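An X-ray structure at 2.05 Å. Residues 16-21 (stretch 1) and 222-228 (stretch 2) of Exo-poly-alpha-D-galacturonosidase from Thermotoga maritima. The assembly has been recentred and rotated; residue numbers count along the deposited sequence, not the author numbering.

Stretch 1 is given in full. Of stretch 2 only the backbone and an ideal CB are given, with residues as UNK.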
ATOM      1  N   ASN D  16       5.749   1.621  40.966  1.00 27.39           N
ATOM      2  CA  ASN D  16       6.512   1.439  42.204  1.00 27.95           C
ATOM      3  C   ASN D  16       6.233   2.502  43.267  1.00 27.83           C
ATOM      4  O   ASN D  16       6.532   2.298  44.442  1.00 27.98           O
ATOM      5  CB  ASN D  16       8.020   1.348  41.918  1.00 28.01           C
ATOM      6  CG  ASN D  16       8.434  -0.008  41.355  1.00 29.27           C
ATOM      7  OD1 ASN D  16       7.760  -1.017  41.571  1.00 31.07           O
ATOM      8  ND2 ASN D  16       9.552  -0.037  40.636  1.00 30.08           N
ATOM      9  N   HIS D  17       5.662   3.632  42.857  1.00 27.94           N
ATOM     10  CA  HIS D  17       5.405   4.735  43.787  1.00 28.13           C
ATOM     11  C   HIS D  17       3.920   5.110  43.854  1.00 28.07           C
ATOM     12  O   HIS D  17       3.548   6.210  44.269  1.00 28.24           O
ATOM     13  CB  HIS D  17       6.303   5.930  43.452  1.00 28.20           C
ATOM     14  CG  HIS D  17       7.764   5.631  43.596  1.00 28.61           C
ATOM     15  ND1 HIS D  17       8.578   5.342  42.521  1.00 28.91           N
ATOM     16  CD2 HIS D  17       8.549   5.542  44.697  1.00 28.77           C
ATOM     17  CE1 HIS D  17       9.806   5.105  42.951  1.00 28.96           C
ATOM     18  NE2 HIS D  17       9.814   5.217  44.267  1.00 28.85           N
ATOM     19  N   VAL D  18       3.078   4.168  43.452  1.00 27.89           N
ATOM     20  CA  VAL D  18       1.639   4.345  43.493  1.00 27.87           C
ATOM     21  C   VAL D  18       1.033   3.254  44.385  1.00 27.87           C
ATOM     22  O   VAL D  18       1.315   2.071  44.201  1.00 27.35           O
ATOM     23  CB  VAL D  18       1.038   4.354  42.049  1.00 27.85           C
ATOM     24  CG1 VAL D  18      -0.386   3.865  42.032  1.00 28.01           C
ATOM     25  CG2 VAL D  18       1.137   5.744  41.432  1.00 27.45           C
ATOM     26  N   ARG D  19       0.242   3.661  45.377  1.00 28.07           N
ATOM     27  CA  ARG D  19      -0.524   2.707  46.193  1.00 28.45           C
ATOM     28  C   ARG D  19      -1.758   3.319  46.842  1.00 28.53           C
ATOM     29  O   ARG D  19      -1.770   4.506  47.178  1.00 28.31           O
ATOM     30  CB  ARG D  19       0.343   1.994  47.247  1.00 28.60           C
ATOM     31  CG  ARG D  19       1.015   2.884  48.261  1.00 29.38           C
ATOM     32  CD  ARG D  19       1.437   2.093  49.523  1.00 31.19           C
ATOM     33  NE  ARG D  19       2.158   0.850  49.227  1.00 31.43           N
ATOM     34  CZ  ARG D  19       3.413   0.787  48.788  1.00 32.63           C
ATOM     35  NH1 ARG D  19       4.114   1.894  48.572  1.00 33.70           N
ATOM     36  NH2 ARG D  19       3.974  -0.387  48.547  1.00 32.50           N
ATOM     37  N   GLU D  20      -2.787   2.489  46.993  1.00 28.79           N
ATOM     38  CA  GLU D  20      -4.037   2.856  47.665  1.00 29.62           C
ATOM     39  C   GLU D  20      -3.802   3.437  49.062  1.00 29.25           C
ATOM     40  O   GLU D  20      -2.917   2.966  49.783  1.00 29.18           O
ATOM     41  CB  GLU D  20      -4.925   1.622  47.816  1.00 30.05           C
ATOM     42  CG  GLU D  20      -5.688   1.203  46.577  1.00 32.46           C
ATOM     43  CD  GLU D  20      -6.622   0.027  46.856  1.00 35.82           C
ATOM     44  OE1 GLU D  20      -7.240  -0.024  47.951  1.00 37.46           O
ATOM     45  OE2 GLU D  20      -6.739  -0.846  45.974  1.00 37.67           O
ATOM     46  N   PRO D  21      -4.598   4.453  49.454  1.00 29.02           N
ATOM     47  CA  PRO D  21      -4.488   4.995  50.806  1.00 29.00           C
ATOM     48  C   PRO D  21      -5.008   4.026  51.867  1.00 29.02           C
ATOM     49  O   PRO D  21      -6.020   3.350  51.648  1.00 29.04           O
ATOM     50  CB  PRO D  21      -5.373   6.245  50.760  1.00 28.97           C
ATOM     51  CG  PRO D  21      -6.333   6.002  49.642  1.00 28.91           C
ATOM     52  CD  PRO D  21      -5.560   5.211  48.632  1.00 29.19           C
ATOM     53  N   UNK D 222       0.487  14.072  45.093  1.00 23.47           N
ATOM     54  CA  UNK D 222       1.371  12.942  44.864  1.00 23.70           C
ATOM     55  C   UNK D 222       0.716  11.639  45.309  1.00 23.12           C
ATOM     56  O   UNK D 222       0.029  11.594  46.340  1.00 22.70           O
ATOM     57  CB  UNK D 222       2.698  13.147  45.598  1.00 23.70           C
ATOM     58  N   UNK D 223       0.947  10.584  44.530  1.00 22.59           N
ATOM     59  CA  UNK D 223       0.324   9.274  44.739  1.00 21.82           C
ATOM     60  C   UNK D 223      -1.202   9.335  44.607  1.00 21.55           C
ATOM     61  O   UNK D 223      -1.944   9.243  45.597  1.00 20.72           O
ATOM     62  CB  UNK D 223       0.702   8.730  46.118  1.00 21.82           C
ATOM     63  N   UNK D 224      -1.657   9.487  43.365  1.00 21.20           N
ATOM     64  CA  UNK D 224      -3.076   9.613  43.070  1.00 21.15           C
ATOM     65  C   UNK D 224      -3.520   8.466  42.147  1.00 21.66           C
ATOM     66  O   UNK D 224      -2.884   8.201  41.120  1.00 21.72           O
ATOM     67  CB  UNK D 224      -3.372  10.971  42.430  1.00 21.15           C
ATOM     68  N   UNK D 225      -4.592   7.777  42.538  1.00 21.83           N
ATOM     69  CA  UNK D 225      -5.185   6.711  41.732  1.00 22.19           C
ATOM     70  C   UNK D 225      -6.634   7.077  41.375  1.00 22.68           C
ATOM     71  O   UNK D 225      -7.451   7.365  42.251  1.00 22.23           O
ATOM     72  CB  UNK D 225      -5.133   5.377  42.479  1.00 22.19           C
ATOM     73  N   UNK D 226      -6.931   7.085  40.081  1.00 23.14           N
ATOM     74  CA  UNK D 226      -8.304   7.242  39.614  1.00 23.75           C
ATOM     75  C   UNK D 226      -8.600   6.049  38.725  1.00 24.53           C
ATOM     76  O   UNK D 226      -7.940   5.826  37.703  1.00 24.52           O
ATOM     77  CB  UNK D 226      -8.511   8.564  38.872  1.00 23.75           C
ATOM     78  N   UNK D 227      -9.582   5.260  39.134  1.00 25.18           N
ATOM     79  CA  UNK D 227      -9.784   3.957  38.534  1.00 25.86           C
ATOM     80  C   UNK D 227     -11.259   3.588  38.533  1.00 25.90           C
ATOM     81  O   UNK D 227     -11.977   3.886  39.488  1.00 25.89           O
ATOM     82  CB  UNK D 227      -8.969   2.895  39.274  1.00 25.86           C
ATOM     83  N   UNK D 228     -11.701   2.966  37.443  1.00 25.86           N
ATOM     84  CA  UNK D 228     -13.084   2.494  37.286  1.00 26.71           C
ATOM     85  C   UNK D 228     -14.178   3.535  37.562  1.00 26.02           C
ATOM     86  O   UNK D 228     -15.234   3.211  38.106  1.00 26.01           O
ATOM     87  CB  UNK D 228     -13.305   1.301  38.218  1.00 26.71           C
TER

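At 222 the CA-to-CB bond runs sideways and stretch 1 offers nothing within 5.5 Å of the ideal CB. Strand-like angles of -135/142 would accept almost any side chain. The residue is E222, which makes no contact here.

Position 223 is the hinge of the contact. Its phi/psi of 62/73 puts phi on the positive side, a region that glycine enters freely and asparagine more readily than most other residues. The CB points sideways, 4.2 Å from H17 O and 5.0 Å from R19 O, and stretch 1, with no regular strand, leaves the backbone N and O of R19 open to a partner. Glycine would satisfy the angles but leave those groups unanswered; a short side chain with both a donor and an acceptor suits both demands, asparagine above all. The residue is N223. With chi1 at -179° (t), its amide acts like a piece of strand backbone: R19 N donates to N223 OD1 at 3.0 Å, and N223 ND2 donates to R19 O, also at 3.0 Å. A water extends the link, donating to E20 O at 3.1 Å and accepting a weak hydrogen bond from N223 ND2 at 3.3 Å.

Position 224 has its CB directed away from stretch 1, so this contact sets no preference beyond strand compatibility; it is V224.

At 225 the CB points toward stretch 1, with V18 CG1 5.0 Å away. Beyond it lie the V18 methyl and the backbone leading from R19 to E20, an apolar approach that would suit isoleucine, leucine, valine or methionine. I225 (chi1 m, chi2 t) places CG1 3.6 Å from V18 CG1 and carries CD1 on to 3.5 Å from E20 N, packing the methyl against the backbone.

Position 226 is out of reach; it is I226.

The CB at 227 points toward stretch 1, yet nothing lies within 5.5 Å of it. Across the gap waits the carboxylate of E20, so a long cationic side chain, lysine or arginine, is the natural answer. R227 spans the distance with chi1 at 127° and chi2 at -123°, both between wells. Its NH1 and NH2 donate to E20 OE2 at 3.1 and 3.2 Å, a salt bridge in which one oxygen meets the guanidinium at its edge, near its plane.

Position 228, with phi/psi of 52/37, lies beyond reach of stretch 1. Glycine, asparagine or aspartate would tolerate those angles; the residue is N228.

Stretch 2 (222-228) ENVIIRN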
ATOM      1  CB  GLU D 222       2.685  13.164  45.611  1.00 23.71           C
ATOM      2  CG  GLU D 222       3.819  12.306  45.125  1.00 26.80           C
ATOM      3  CD  GLU D 222       5.159  12.759  45.667  1.00 29.84           C
ATOM      4  OE1 GLU D 222       5.441  13.978  45.612  1.00 32.11           O
ATOM      5  OE2 GLU D 222       5.927  11.894  46.142  1.00 30.85           O
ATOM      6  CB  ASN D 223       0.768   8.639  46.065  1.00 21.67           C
ATOM      7  CG  ASN D 223       0.159   7.269  46.288  1.00 21.90           C
ATOM      8  OD1 ASN D 223      -0.306   6.626  45.350  1.00 21.45           O
ATOM      9  ND2 ASN D 223       0.159   6.813  47.537  1.00 21.66           N
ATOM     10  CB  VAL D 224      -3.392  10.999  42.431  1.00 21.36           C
ATOM     11  CG1 VAL D 224      -4.888  11.175  42.198  1.00 19.72           C
ATOM     12  CG2 VAL D 224      -2.834  12.142  43.287  1.00 20.74           C
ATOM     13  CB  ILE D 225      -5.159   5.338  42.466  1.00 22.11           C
ATOM     14  CG1 ILE D 225      -3.723   4.887  42.734  1.00 22.02           C
ATOM     15  CG2 ILE D 225      -5.910   4.273  41.676  1.00 21.94           C
ATOM     16  CD1 ILE D 225      -3.601   3.782  43.800  1.00 21.93           C
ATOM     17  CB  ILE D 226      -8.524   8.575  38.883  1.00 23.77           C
ATOM     18  CG1 ILE D 226      -8.178   9.744  39.809  1.00 24.44           C
ATOM     19  CG2 ILE D 226      -9.978   8.709  38.421  1.00 23.81           C
ATOM     20  CD1 ILE D 226      -7.724  10.982  39.081  1.00 26.11           C
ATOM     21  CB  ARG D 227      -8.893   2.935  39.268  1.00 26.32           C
ATOM     22  CG  ARG D 227      -9.560   1.695  39.798  1.00 27.98           C
ATOM     23  CD  ARG D 227      -9.327   1.551  41.308  1.00 31.82           C
ATOM     24  NE  ARG D 227      -7.965   1.157  41.669  1.00 33.52           N
ATOM     25  CZ  ARG D 227      -7.597   0.694  42.867  1.00 33.14           C
ATOM     26  NH1 ARG D 227      -8.482   0.549  43.852  1.00 33.49           N
ATOM     27  NH2 ARG D 227      -6.335   0.367  43.081  1.00 32.29           N
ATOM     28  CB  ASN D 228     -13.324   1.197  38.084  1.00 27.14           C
ATOM     29  CG  ASN D 228     -12.461   0.047  37.591  1.00 30.04           C
ATOM     30  OD1 ASN D 228     -11.404  -0.239  38.165  1.00 34.18           O
ATOM     31  ND2 ASN D 228     -12.887  -0.600  36.504  1.00 31.94           N
TER
HETATM   32  O   HOH W   1      -0.719   5.155  50.264  1.00 21.44           O
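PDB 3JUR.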